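Local structure of listeriolysin O (Listeria monocytogenes, 4CDB) at residues A[171-176]-A[208-213]; A[469-474]-A[482-487]; A[150-155]-A[338-343]. The protein lyses host cells by binding cholesterol-containing membranes, undergoing a major conformational change, inserting and forming oligomeric pores. All blocks are in the same frame, centred on the assembly; numbering follows the deposited sequence.

Contact 1 (A[171-176]-A[208-213]); sequences EMAYSE and EEVISF. With NA (sodium ion), chain Q; NA (sodium ion), chain K; NA (sodium ion), chain S.
E171 and V210 face each other as an antiparallel hydrogen-bonded pair and exchange both of their backbone bonds. V210 N gives the straighter one, to E171 O at 2.8 Å (168° at the hydrogen), and E171 N returns one to V210 O at 3.0 Å. A third bond, from A173 N to E208 O at 2.8 Å, carries the pairing past the non-hydrogen-bonded pair M172–E209. A water bridges A173 and E208, donating to A173 O at 2.6 Å and accepting from E208 N.

On the face of M172 and E209, the methionine chain, bent at chi2 and chi3 (-59° and -58°), brings SD to 3.7 Å from E209 CB, and its CE rests near E208 O. E209 runs extended beyond CG to hold a sodium ion through both carboxylate oxygens, OE1 at 2.6 Å; D282 of helix 277-286 also binds this ion. On the other face E171 OE1 binds a second sodium at 2.6 Å, together with Q178 and Y368, while OE2 makes a salt bridge to K182. A173 CB meets V210 CG2 at 4.1 Å. E208 OE1 accepts from the backbone N of N197, and S175, at the N-cap of helix 176-183, bonds Q178 N through OG.

The carboxylates of E171, E208 and E209 thus have sodium, lysine or backbone N-H partners in a largely buried setting, which probably favours their ionised forms. Because Q178, K182 and D282 lie in segments 176-189 and 274-283, which become membrane-spanning strands, these polar links join the central sheet to parts expected to leave it during pore formation.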
loop_
_atom_site.group_PDB
_atom_site.type_symbol
_atom_site.label_atom_id
_atom_site.label_comp_id
_atom_site.label_asym_id
_atom_site.label_seq_id
_atom_site.Cartn_x
_atom_site.Cartn_y
_atom_site.Cartn_z
ATOM N N GLU A 171 -0.568 1.043 -0.947
ATOM C CA GLU A 171 0.795 1.234 -1.438
ATOM C C GLU A 171 1.271 0.032 -2.239
ATOM O O GLU A 171 1.063 -1.112 -1.831
ATOM C CB GLU A 171 1.767 1.448 -0.275
ATOM C CG GLU A 171 2.002 2.893 0.110
ATOM C CD GLU A 171 2.733 3.681 -0.961
ATOM O OE1 GLU A 171 3.537 3.081 -1.706
ATOM O OE2 GLU A 171 2.509 4.906 -1.047
ATOM N N MET A 172 1.919 0.290 -3.370
ATOM C CA MET A 172 2.606 -0.771 -4.091
ATOM C C MET A 172 3.822 -1.159 -3.261
ATOM O O MET A 172 4.657 -0.313 -2.940
ATOM C CB MET A 172 3.034 -0.307 -5.485
ATOM C CG MET A 172 1.882 0.090 -6.404
ATOM S SD MET A 172 0.693 -1.242 -6.677
ATOM C CE MET A 172 1.763 -2.507 -7.360
ATOM N N ALA A 173 3.910 -2.434 -2.899
ATOM C CA ALA A 173 4.956 -2.908 -1.995
ATOM C C ALA A 173 6.326 -3.046 -2.668
ATOM O O ALA A 173 6.427 -3.500 -3.808
ATOM C CB ALA A 173 4.542 -4.228 -1.362
ATOM N N TYR A 174 7.373 -2.658 -1.947
ATOM C CA TYR A 174 8.740 -2.777 -2.447
ATOM C C TYR A 174 9.731 -3.204 -1.363
ATOM O O TYR A 174 10.666 -3.954 -1.636
ATOM C CB TYR A 174 9.192 -1.475 -3.111
ATOM C CG TYR A 174 8.418 -1.148 -4.365
ATOM C CD1 TYR A 174 8.585 -1.901 -5.521
ATOM C CD2 TYR A 174 7.515 -0.095 -4.393
ATOM C CE1 TYR A 174 7.876 -1.612 -6.671
ATOM C CE2 TYR A 174 6.802 0.203 -5.541
ATOM C CZ TYR A 174 6.986 -0.559 -6.676
ATOM O OH TYR A 174 6.280 -0.267 -7.820
ATOM N N SER A 175 9.525 -2.727 -0.139
ATOM C CA SER A 175 10.369 -3.133 0.985
ATOM C C SER A 175 9.618 -3.060 2.311
ATOM O O SER A 175 8.648 -2.314 2.445
ATOM C CB SER A 175 11.645 -2.290 1.049
ATOM O OG SER A 175 11.376 -0.980 1.512
ATOM N N GLU A 176 10.074 -3.842 3.286
ATOM C CA GLU A 176 9.463 -3.851 4.610
ATOM C C GLU A 176 9.529 -2.469 5.248
ATOM O O GLU A 176 8.543 -1.979 5.799
ATOM C CB GLU A 176 10.157 -4.873 5.514
ATOM C CG GLU A 176 9.600 -4.920 6.932
ATOM C CD GLU A 176 10.448 -5.756 7.875
ATOM O OE1 GLU A 176 11.573 -5.325 8.205
ATOM O OE2 GLU A 176 9.989 -6.840 8.290
ATOM N N GLU A 208 2.976 -6.403 -6.255
ATOM C CA GLU A 208 2.081 -6.540 -5.112
ATOM C C GLU A 208 1.682 -5.196 -4.512
ATOM O O GLU A 208 2.472 -4.253 -4.488
ATOM C CB GLU A 208 2.702 -7.436 -4.036
ATOM C CG GLU A 208 2.984 -8.855 -4.506
ATOM C CD GLU A 208 3.282 -9.812 -3.367
ATOM O OE1 GLU A 208 4.032 -9.432 -2.445
ATOM O OE2 GLU A 208 2.771 -10.952 -3.402
ATOM N N GLU A 209 0.445 -5.118 -4.033
ATOM C CA GLU A 209 -0.035 -3.927 -3.343
ATOM C C GLU A 209 -0.554 -4.294 -1.957
ATOM O O GLU A 209 -1.187 -5.336 -1.776
ATOM C CB GLU A 209 -1.135 -3.236 -4.151
ATOM C CG GLU A 209 -1.546 -1.878 -3.597
ATOM C CD GLU A 209 -2.760 -1.300 -4.298
ATOM O OE1 GLU A 209 -3.589 -2.086 -4.802
ATOM O OE2 GLU A 209 -2.885 -0.059 -4.340
ATOM N N VAL A 210 -0.272 -3.435 -0.981
ATOM C CA VAL A 210 -0.761 -3.631 0.378
ATOM C C VAL A 210 -1.804 -2.571 0.714
ATOM O O VAL A 210 -1.580 -1.377 0.504
ATOM C CB VAL A 210 0.388 -3.591 1.397
ATOM C CG1 VAL A 210 -0.151 -3.656 2.817
ATOM C CG2 VAL A 210 1.341 -4.742 1.142
ATOM N N ILE A 211 -2.947 -3.019 1.225
ATOM C CA ILE A 211 -4.056 -2.127 1.531
ATOM C C ILE A 211 -4.470 -2.228 2.999
ATOM O O ILE A 211 -4.590 -3.327 3.544
ATOM C CB ILE A 211 -5.279 -2.440 0.640
ATOM C CG1 ILE A 211 -4.921 -2.288 -0.838
ATOM C CG2 ILE A 211 -6.455 -1.548 0.998
ATOM C CD1 ILE A 211 -6.058 -2.624 -1.772
ATOM N N SER A 212 -4.675 -1.078 3.634
ATOM C CA SER A 212 -5.217 -1.026 4.987
ATOM C C SER A 212 -6.609 -0.397 4.944
ATOM O O SER A 212 -6.759 0.770 4.577
ATOM C CB SER A 212 -4.295 -0.218 5.901
ATOM O OG SER A 212 -4.741 -0.258 7.245
ATOM N N PHE A 213 -7.626 -1.171 5.309
ATOM C CA PHE A 213 -9.009 -0.705 5.238
ATOM C C PHE A 213 -9.649 -0.669 6.628
ATOM O O PHE A 213 -9.992 -1.709 7.193
ATOM C CB PHE A 213 -9.816 -1.597 4.287
ATOM C CG PHE A 213 -11.223 -1.121 4.044
ATOM C CD1 PHE A 213 -11.465 0.026 3.303
ATOM C CD2 PHE A 213 -12.304 -1.834 4.539
ATOM C CE1 PHE A 213 -12.762 0.462 3.073
ATOM C CE2 PHE A 213 -13.603 -1.405 4.310
ATOM C CZ PHE A 213 -13.832 -0.256 3.578
HETATM NA NA NA Q . -5.610 -0.431 -4.960
HETATM NA NA NA K . 5.751 4.456 -1.373
HETATM NA NA NA S . 7.797 -8.123 8.031
HETATM O O HOH W 1 5.120 -4.351 -5.946
HETATM O O HOH W 2 6.866 -9.824 9.605
#

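Contact 2 (A[469-474]-A[482-487]); sequences RNISIW and YSNKVD. With TAM (tris(hydroxyethyl)aminomethane), chain U.
R469 and N484 both carry CG anti to the backbone N (chi1 178° and 179°), and the arginine chain then bends at chi3, which turns NE. NH1 donates to N484 OD1 at 3.1 Å, with the oxygen near the guanidinium plane and the amide plane turned 65° from it. V486 CG1 lies over one guanidinium face, 3.9 Å from NH1. I471 runs alongside N484, and its CD1 comes to 3.2 Å from the same OD1. Outside the pair, N484 ND2 bonds D460 and R469 NH2 bonds P464 O.

Four backbone bonds join N470 to K485 and S472 to S483; S472 N to S483 O, 3.0 Å, is nearly straight. On the serine face a water donates to N470 O and is hydrogen-bonded to both hydroxyls, 2.5 Å from S483 OG. Beyond the I473–Y482 pair, W474 has Y482 N over one face, near the rim, and its CZ3 is 3.6 Å from Y482 C. Y482 CB meets I473 CG2, whereas its OH reaches 3.3 Å from C5 of the bound tris(hydroxyethyl)aminomethane.

The arrangement is an antiparallel beta hairpin of strands 468-475 and 480-486, part of the beta sandwich of the cytolysin's C-terminal domain.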
loop_
_atom_site.group_PDB
_atom_site.type_symbol
_atom_site.label_atom_id
_atom_site.label_comp_id
_atom_site.label_asym_id
_atom_site.label_seq_id
_atom_site.Cartn_x
_atom_site.Cartn_y
_atom_site.Cartn_z
ATOM N N ARG A 469 3.446 -10.985 -38.340
ATOM C CA ARG A 469 3.347 -10.097 -39.492
ATOM C C ARG A 469 3.467 -10.915 -40.773
ATOM O O ARG A 469 4.523 -11.482 -41.060
ATOM C CB ARG A 469 4.429 -9.015 -39.449
ATOM C CG ARG A 469 4.404 -8.082 -40.653
ATOM C CD ARG A 469 5.407 -6.947 -40.515
ATOM N NE ARG A 469 5.164 -6.145 -39.320
ATOM C CZ ARG A 469 4.280 -5.156 -39.247
ATOM N NH1 ARG A 469 3.546 -4.841 -40.303
ATOM N NH2 ARG A 469 4.131 -4.482 -38.116
ATOM N N ASN A 470 2.380 -10.981 -41.535
ATOM C CA ASN A 470 2.351 -11.788 -42.749
ATOM C C ASN A 470 2.600 -10.965 -44.006
ATOM O O ASN A 470 1.742 -10.193 -44.437
ATOM C CB ASN A 470 1.026 -12.543 -42.864
ATOM C CG ASN A 470 0.713 -13.353 -41.624
ATOM O OD1 ASN A 470 1.260 -14.436 -41.420
ATOM N ND2 ASN A 470 -0.176 -12.831 -40.787
ATOM N N ILE A 471 3.783 -11.137 -44.586
ATOM C CA ILE A 471 4.140 -10.452 -45.821
ATOM C C ILE A 471 3.920 -11.391 -47.000
ATOM O O ILE A 471 4.563 -12.437 -47.101
ATOM C CB ILE A 471 5.613 -10.003 -45.811
ATOM C CG1 ILE A 471 5.909 -9.180 -44.558
ATOM C CG2 ILE A 471 5.945 -9.215 -47.070
ATOM C CD1 ILE A 471 5.214 -7.836 -44.535
ATOM N N SER A 472 3.006 -11.020 -47.892
ATOM C CA SER A 472 2.719 -11.841 -49.063
ATOM C C SER A 472 2.868 -11.041 -50.349
ATOM O O SER A 472 2.484 -9.874 -50.410
ATOM C CB SER A 472 1.307 -12.423 -48.978
ATOM O OG SER A 472 1.163 -13.239 -47.828
ATOM N N ILE A 473 3.441 -11.669 -51.371
ATOM C CA ILE A 473 3.505 -11.063 -52.695
ATOM C C ILE A 473 3.012 -12.046 -53.749
ATOM O O ILE A 473 3.254 -13.249 -53.651
ATOM C CB ILE A 473 4.930 -10.585 -53.057
ATOM C CG1 ILE A 473 5.929 -11.743 -52.995
ATOM C CG2 ILE A 473 5.363 -9.458 -52.137
ATOM C CD1 ILE A 473 7.324 -11.380 -53.489
ATOM N N TRP A 474 2.309 -11.525 -54.749
ATOM C CA TRP A 474 1.809 -12.348 -55.843
ATOM C C TRP A 474 1.605 -11.501 -57.093
ATOM O O TRP A 474 2.174 -10.413 -57.209
ATOM C CB TRP A 474 0.517 -13.071 -55.446
ATOM C CG TRP A 474 -0.658 -12.173 -55.170
ATOM C CD1 TRP A 474 -1.689 -11.888 -56.021
ATOM C CD2 TRP A 474 -0.933 -11.455 -53.956
ATOM N NE1 TRP A 474 -2.582 -11.036 -55.415
ATOM C CE2 TRP A 474 -2.143 -10.756 -54.148
ATOM C CE3 TRP A 474 -0.273 -11.335 -52.729
ATOM C CZ2 TRP A 474 -2.704 -9.944 -53.158
ATOM C CZ3 TRP A 474 -0.835 -10.529 -51.746
ATOM C CH2 TRP A 474 -2.037 -9.845 -51.968
ATOM N N TYR A 482 0.751 -7.184 -53.347
ATOM C CA TYR A 482 1.305 -7.500 -52.040
ATOM C C TYR A 482 0.312 -7.216 -50.921
ATOM O O TYR A 482 -0.642 -6.455 -51.096
ATOM C CB TYR A 482 2.589 -6.705 -51.792
ATOM C CG TYR A 482 2.347 -5.284 -51.330
ATOM C CD1 TYR A 482 2.032 -4.284 -52.238
ATOM C CD2 TYR A 482 2.434 -4.945 -49.984
ATOM C CE1 TYR A 482 1.807 -2.984 -51.819
ATOM C CE2 TYR A 482 2.212 -3.652 -49.557
ATOM C CZ TYR A 482 1.900 -2.675 -50.478
ATOM O OH TYR A 482 1.678 -1.384 -50.056
ATOM N N SER A 483 0.549 -7.830 -49.769
ATOM C CA SER A 483 -0.207 -7.514 -48.566
ATOM C C SER A 483 0.710 -7.569 -47.350
ATOM O O SER A 483 1.546 -8.467 -47.230
ATOM C CB SER A 483 -1.380 -8.477 -48.389
ATOM O OG SER A 483 -0.926 -9.799 -48.170
ATOM N N ASN A 484 0.553 -6.594 -46.461
ATOM C CA ASN A 484 1.277 -6.565 -45.197
ATOM C C ASN A 484 0.269 -6.525 -44.057
ATOM O O ASN A 484 -0.161 -5.451 -43.638
ATOM C CB ASN A 484 2.205 -5.347 -45.145
ATOM C CG ASN A 484 2.972 -5.240 -43.833
ATOM O OD1 ASN A 484 2.963 -6.153 -43.007
ATOM N ND2 ASN A 484 3.653 -4.115 -43.645
ATOM N N LYS A 485 -0.107 -7.701 -43.563
ATOM C CA LYS A 485 -1.162 -7.805 -42.560
ATOM C C LYS A 485 -0.658 -8.354 -41.230
ATOM O O LYS A 485 0.268 -9.167 -41.191
ATOM C CB LYS A 485 -2.309 -8.663 -43.090
ATOM C CG LYS A 485 -2.907 -8.131 -44.379
ATOM C CD LYS A 485 -4.056 -8.992 -44.866
ATOM C CE LYS A 485 -4.677 -8.404 -46.124
ATOM N NZ LYS A 485 -5.828 -9.208 -46.618
ATOM N N VAL A 486 -1.282 -7.906 -40.143
ATOM C CA VAL A 486 -0.852 -8.283 -38.802
ATOM C C VAL A 486 -1.798 -9.269 -38.118
ATOM O O VAL A 486 -3.019 -9.187 -38.265
ATOM C CB VAL A 486 -0.670 -7.043 -37.894
ATOM C CG1 VAL A 486 0.487 -6.193 -38.383
ATOM C CG2 VAL A 486 -1.949 -6.222 -37.843
ATOM N N ASP A 487 -1.205 -10.218 -37.399
ATOM C CA ASP A 487 -1.919 -11.098 -36.472
ATOM C C ASP A 487 -2.925 -12.087 -37.076
ATOM O O ASP A 487 -3.348 -13.021 -36.395
ATOM C CB ASP A 487 -2.587 -10.275 -35.362
ATOM C CG ASP A 487 -1.583 -9.505 -34.528
ATOM O OD1 ASP A 487 -0.426 -9.963 -34.415
ATOM O OD2 ASP A 487 -1.950 -8.443 -33.984
HETATM C C TAM U . 4.643 1.638 -51.794
HETATM C C1 TAM U . 5.105 3.053 -52.130
HETATM C C2 TAM U . 5.501 0.971 -50.721
HETATM C C3 TAM U . 4.609 0.835 -53.092
HETATM C C4 TAM U . 6.220 3.550 -51.216
HETATM C C5 TAM U . 4.701 -0.074 -49.948
HETATM C C6 TAM U . 5.865 -0.006 -53.292
HETATM N N TAM U . 3.274 1.718 -51.285
HETATM O O4 TAM U . 7.365 3.863 -52.018
HETATM O O5 TAM U . 5.576 -0.786 -49.066
HETATM O O6 TAM U . 6.980 0.848 -53.579
HETATM O O HOH W 3 -0.198 -11.144 -46.207
#

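Contact 3 (A[150-155]-A[338-343]); sequences RWNEKY and FNRETP
W151 and F338 make the aromatic part of this contact. Each has CG anti to its backbone N (chi1 -178° and 168°), and the two side chains run past each other, pointing opposite ways. W151 CZ3 arrives at the edge of the phenylalanine ring, 3.7 Å from CE2; the planes are inclined at 43° and the centroids lie 5.8 Å apart, an oblique meeting. F338 also meets the ring of Y217, and W151 NE1 donates to P121 O, which secures the indole through its five-membered ring.

The contact joins the last turn of helix 137-152 to the loop between strands 319-324 and 345-353. That loop contains an Asx turn, in which N339 OD1 accepts from E341 N at 2.8 Å, with the donor above the amide plane.

Among the polar side chains, the stretched R340 reaches across to the end of the helix. Its NH1 lies 3.7 Å from N152 CB, while N152 OD1 approaches F338 CE2 at 4.2 Å. The carboxylate of E153 is nearly coplanar with the guanidinium, but OE2 stays 4.1 Å from R340 NH2, too far for a salt bridge. NH2 instead forms one with E149, one turn earlier on the helix, and E153 probably adds to the negative potential there.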
loop_
_atom_site.group_PDB
_atom_site.type_symbol
_atom_site.label_atom_id
_atom_site.label_comp_id
_atom_site.label_asym_id
_atom_site.label_seq_id
_atom_site.Cartn_x
_atom_site.Cartn_y
_atom_site.Cartn_z
ATOM N N ARG A 150 -25.458 2.434 26.411
ATOM C CA ARG A 150 -26.335 3.589 26.570
ATOM C C ARG A 150 -26.835 4.101 25.220
ATOM O O ARG A 150 -27.985 4.527 25.095
ATOM C CB ARG A 150 -25.630 4.702 27.355
ATOM C CG ARG A 150 -26.207 4.922 28.747
ATOM C CD ARG A 150 -25.162 5.443 29.730
ATOM N NE ARG A 150 -24.633 6.755 29.364
ATOM C CZ ARG A 150 -23.813 7.469 30.131
ATOM N NH1 ARG A 150 -23.431 7.001 31.312
ATOM N NH2 ARG A 150 -23.378 8.652 29.723
ATOM N N TRP A 151 -25.973 4.043 24.210
ATOM C CA TRP A 151 -26.351 4.454 22.864
ATOM C C TRP A 151 -27.302 3.444 22.227
ATOM O O TRP A 151 -28.258 3.821 21.550
ATOM C CB TRP A 151 -25.114 4.639 21.982
ATOM C CG TRP A 151 -25.442 5.108 20.589
ATOM C CD1 TRP A 151 -25.657 6.395 20.185
ATOM C CD2 TRP A 151 -25.593 4.292 19.418
ATOM N NE1 TRP A 151 -25.933 6.430 18.838
ATOM C CE2 TRP A 151 -25.899 5.152 18.344
ATOM C CE3 TRP A 151 -25.498 2.918 19.175
ATOM C CZ2 TRP A 151 -26.113 4.682 17.047
ATOM C CZ3 TRP A 151 -25.711 2.454 17.889
ATOM C CH2 TRP A 151 -26.014 3.333 16.841
ATOM N N ASN A 152 -27.031 2.161 22.451
ATOM C CA ASN A 152 -27.861 1.093 21.905
ATOM C C ASN A 152 -29.275 1.084 22.481
ATOM O O ASN A 152 -30.190 0.516 21.886
ATOM C CB ASN A 152 -27.201 -0.273 22.130
ATOM C CG ASN A 152 -25.978 -0.486 21.257
ATOM O OD1 ASN A 152 -25.936 -0.049 20.107
ATOM N ND2 ASN A 152 -24.977 -1.170 21.800
ATOM N N GLU A 153 -29.450 1.718 23.636
ATOM C CA GLU A 153 -30.722 1.668 24.350
ATOM C C GLU A 153 -31.505 2.982 24.319
ATOM O O GLU A 153 -32.563 3.090 24.937
ATOM C CB GLU A 153 -30.500 1.232 25.802
ATOM C CG GLU A 153 -29.950 -0.179 25.956
ATOM C CD GLU A 153 -29.668 -0.547 27.403
ATOM O OE1 GLU A 153 -29.916 0.290 28.297
ATOM O OE2 GLU A 153 -29.197 -1.678 27.647
ATOM N N LYS A 154 -30.987 3.979 23.607
ATOM C CA LYS A 154 -31.662 5.272 23.517
ATOM C C LYS A 154 -31.697 5.826 22.097
ATOM O O LYS A 154 -32.682 6.440 21.689
ATOM C CB LYS A 154 -30.998 6.303 24.434
ATOM C CG LYS A 154 -31.368 6.201 25.900
ATOM C CD LYS A 154 -31.043 7.503 26.622
ATOM C CE LYS A 154 -31.036 7.325 28.131
ATOM N NZ LYS A 154 -30.610 8.574 28.823
ATOM N N TYR A 155 -30.617 5.618 21.350
ATOM C CA TYR A 155 -30.462 6.271 20.057
ATOM C C TYR A 155 -30.362 5.294 18.890
ATOM O O TYR A 155 -30.519 5.689 17.735
ATOM C CB TYR A 155 -29.240 7.199 20.075
ATOM C CG TYR A 155 -29.234 8.160 21.242
ATOM C CD1 TYR A 155 -29.972 9.337 21.200
ATOM C CD2 TYR A 155 -28.504 7.883 22.390
ATOM C CE1 TYR A 155 -29.977 10.214 22.271
ATOM C CE2 TYR A 155 -28.504 8.755 23.465
ATOM C CZ TYR A 155 -29.241 9.918 23.400
ATOM O OH TYR A 155 -29.241 10.787 24.467
ATOM N N PHE A 338 -22.149 -0.237 11.778
ATOM C CA PHE A 338 -21.990 -0.725 13.144
ATOM C C PHE A 338 -23.269 -1.358 13.690
ATOM O O PHE A 338 -24.367 -0.839 13.486
ATOM C CB PHE A 338 -21.541 0.427 14.050
ATOM C CG PHE A 338 -21.627 0.125 15.522
ATOM C CD1 PHE A 338 -20.833 -0.856 16.097
ATOM C CD2 PHE A 338 -22.485 0.846 16.337
ATOM C CE1 PHE A 338 -20.908 -1.122 17.455
ATOM C CE2 PHE A 338 -22.564 0.586 17.694
ATOM C CZ PHE A 338 -21.774 -0.399 18.252
ATOM N N ASN A 339 -23.119 -2.488 14.375
ATOM C CA ASN A 339 -24.243 -3.118 15.061
ATOM C C ASN A 339 -23.823 -3.768 16.379
ATOM O O ASN A 339 -22.633 -3.946 16.641
ATOM C CB ASN A 339 -24.951 -4.127 14.150
ATOM C CG ASN A 339 -24.300 -5.495 14.171
ATOM O OD1 ASN A 339 -24.614 -6.331 15.019
ATOM N ND2 ASN A 339 -23.395 -5.735 13.229
ATOM N N ARG A 340 -24.811 -4.126 17.196
ATOM C CA ARG A 340 -24.579 -4.615 18.556
ATOM C C ARG A 340 -23.716 -5.875 18.622
ATOM O O ARG A 340 -22.899 -6.029 19.530
ATOM C CB ARG A 340 -25.915 -4.872 19.259
ATOM C CG ARG A 340 -25.811 -5.036 20.771
ATOM C CD ARG A 340 -27.143 -5.473 21.367
ATOM N NE ARG A 340 -27.186 -5.301 22.817
ATOM C CZ ARG A 340 -27.921 -4.385 23.440
ATOM N NH1 ARG A 340 -28.687 -3.556 22.742
ATOM N NH2 ARG A 340 -27.896 -4.300 24.763
ATOM N N GLU A 341 -23.904 -6.773 17.660
ATOM C CA GLU A 341 -23.185 -8.046 17.646
ATOM C C GLU A 341 -21.691 -7.876 17.375
ATOM O O GLU A 341 -20.864 -8.563 17.972
ATOM C CB GLU A 341 -23.808 -9.003 16.625
ATOM C CG GLU A 341 -25.054 -9.725 17.122
ATOM C CD GLU A 341 -26.160 -8.779 17.554
ATOM O OE1 GLU A 341 -26.482 -7.846 16.789
ATOM O OE2 GLU A 341 -26.708 -8.972 18.659
ATOM N N THR A 342 -21.354 -6.963 16.469
ATOM C CA THR A 342 -19.958 -6.656 16.176
ATOM C C THR A 342 -19.610 -5.247 16.653
ATOM O O THR A 342 -19.766 -4.276 15.912
ATOM C CB THR A 342 -19.649 -6.794 14.672
ATOM O OG1 THR A 342 -20.410 -5.832 13.932
ATOM C CG2 THR A 342 -20.003 -8.192 14.187
ATOM N N PRO A 343 -19.129 -5.136 17.903
ATOM C CA PRO A 343 -18.884 -3.842 18.548
ATOM C C PRO A 343 -17.577 -3.188 18.115
ATOM O O PRO A 343 -17.420 -1.978 18.288
ATOM C CB PRO A 343 -18.823 -4.192 20.045
ATOM C CG PRO A 343 -18.990 -5.701 20.138
ATOM C CD PRO A 343 -18.746 -6.255 18.775
#

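Contact 1 lies near the middle of the elongated chain, whereas contacts 2 and 3 lie on opposite sides of its centre, their own centres 72 Å apart. None touches another: the nearest atoms of contacts 1 and 3 are about 11 Å apart, those of contacts 1 and 2 about 28 Å. Contacts 1 and 3 belong to the same family region, and helix 137-152 is followed directly by strand 165-172, so the chain passes from one to the other. Sodium ions are bound at contact 1, while tris(hydroxyethyl)aminomethane lies beside Y482 at contact 2. The centres of contacts 1 and 2 are 46 Å apart, with the hairpin of 469-474 and 482-487 well away from contact 1.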